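Local coordinates for malonate decarboxylase subunit alpha (Acinetobacter baumannii ATCC 17978, PDB 6MPR), which serves as the alpha subunit of malonate decarboxylase, where it probably exchanges acetyl for malonyl groups on the acyl carrier protein by transferase chemistry, at the interface of chains A and B. Numbering follows the deposited sequence. Chains: chain A/B, Malonate decarboxylase subunit alpha.

The interface of chains A and B. Residues chain A 183, 186, 351, 355; chain B 349, 351-352, 355.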
# COMPACT_ATOMS: atom_id res chain seq x y z
N ALA A 183 -7.41 -9.63 -1.34
CA ALA A 183 -6.64 -9.16 -0.19
C ALA A 183 -7.18 -9.75 1.11
O ALA A 183 -6.41 -9.92 2.06
CB ALA A 183 -6.67 -7.63 -0.10
N GLU A 186 -6.42 -14.18 0.89
CA GLU A 186 -5.06 -14.73 0.96
C GLU A 186 -4.55 -14.90 2.39
O GLU A 186 -4.00 -15.96 2.69
CB GLU A 186 -4.09 -13.88 0.13
CG GLU A 186 -2.65 -14.33 0.31
CD GLU A 186 -1.68 -13.72 -0.69
OE1 GLU A 186 -2.15 -13.14 -1.71
OE2 GLU A 186 -0.45 -13.84 -0.44
N MET A 351 -7.34 -3.23 -3.26
CA MET A 351 -6.02 -3.05 -2.66
C MET A 351 -5.04 -2.40 -3.63
O MET A 351 -4.33 -1.45 -3.27
CB MET A 351 -5.46 -4.39 -2.17
CG MET A 351 -4.02 -4.24 -1.67
SD MET A 351 -3.56 -5.25 -0.27
CE MET A 351 -3.05 -6.77 -1.04
N LEU A 355 -3.56 1.39 -3.29
CA LEU A 355 -2.11 1.57 -3.25
C LEU A 355 -1.66 2.59 -4.30
O LEU A 355 -0.85 3.48 -4.01
CB LEU A 355 -1.41 0.23 -3.48
CG LEU A 355 0.06 0.21 -3.06
CD1 LEU A 355 0.22 0.60 -1.58
CD2 LEU A 355 0.66 -1.16 -3.34
N ASN B 349 4.91 -12.75 -0.26
CA ASN B 349 4.14 -11.79 -1.05
C ASN B 349 4.75 -10.43 -0.74
O ASN B 349 4.43 -9.83 0.28
CB ASN B 349 2.66 -11.85 -0.70
CG ASN B 349 1.82 -10.96 -1.59
OD1 ASN B 349 2.27 -9.90 -2.03
ND2 ASN B 349 0.59 -11.40 -1.88
N MET B 351 4.50 -7.39 -2.09
CA MET B 351 3.59 -6.25 -2.02
C MET B 351 2.81 -6.26 -0.71
O MET B 351 2.75 -5.25 0.00
CB MET B 351 2.65 -6.27 -3.23
CG MET B 351 1.63 -5.12 -3.27
SD MET B 351 0.25 -5.44 -2.17
CE MET B 351 -0.22 -7.10 -2.65
N MET B 352 2.22 -7.41 -0.37
CA MET B 352 1.43 -7.51 0.86
C MET B 352 2.29 -7.28 2.09
O MET B 352 1.88 -6.59 3.03
CB MET B 352 0.75 -8.89 0.92
CG MET B 352 -0.16 -9.11 2.10
SD MET B 352 -0.94 -10.75 1.94
CE MET B 352 -2.18 -10.44 0.67
N LEU B 355 3.24 -3.67 2.46
CA LEU B 355 2.08 -2.89 2.89
C LEU B 355 1.87 -3.00 4.38
O LEU B 355 1.63 -2.00 5.06
CB LEU B 355 0.83 -3.34 2.14
CG LEU B 355 -0.38 -2.44 2.33
CD1 LEU B 355 -0.18 -1.05 1.73
CD2 LEU B 355 -1.63 -3.11 1.76
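A:Met351 and B:Met351 meet near the two-fold axis of a symmetric interface between identical subunits, of which this patch is a part; here a mainly apolar helix-to-helix contact, flanked by a polar clasp, helps hold the two chains of the deposited assembly together; the structure alone does not prove this dimer in solution. The methionines point at each other tip to tip, and CE of A:Met351 and CE of B:Met351 are 3.3 Å apart, closer than usual for two methyls. Although both leave the backbone in the same way, they diverge further out: chi2 is 144° in A:Met351 but -79° in B:Met351. Local symmetry is thus broken, perhaps so that both thioethers can fit near the axis. Alongside, the sulfur SD of A:Met351 lies 3.5 Å from the CD2 methyl of B:Leu355, the two side chains running past each other in opposite senses. A:Leu355 passes B:Leu355 in the same antiparallel manner, CD1 to CD1 at 3.7 Å, and extends its CD2 branch towards CG of B:Met351.

On the flank, the amide ND2 of B:Asn349 donates a nearly straight hydrogen bond of 3.0 Å to the carboxylate oxygen OE2 of A:Glu186. The donor arrives on the syn side, 27° out of the carboxylate plane, while the acceptor lies close to the plane of the amide. The other end of that amide is fixed within chain B: OD1 of B:Asn349 caps the helix start by accepting a bond from the backbone N of B:Met352, again at 3.0 Å, with the donor above the carbonyl plane. This second tether sets the amide's orientation and presents its NH2 to chain A. B:Met352, bent at its thioether, lays its CE methyl over the carboxylate face of A:Glu186, 3.6 Å from CD, on the side from which ND2 approaches.

In the fold, helix 350-359 of each chain contributes the apolar core, B:Asn349 sits immediately before its helix, and A:Glu186 comes from the neighbouring helix 181-189.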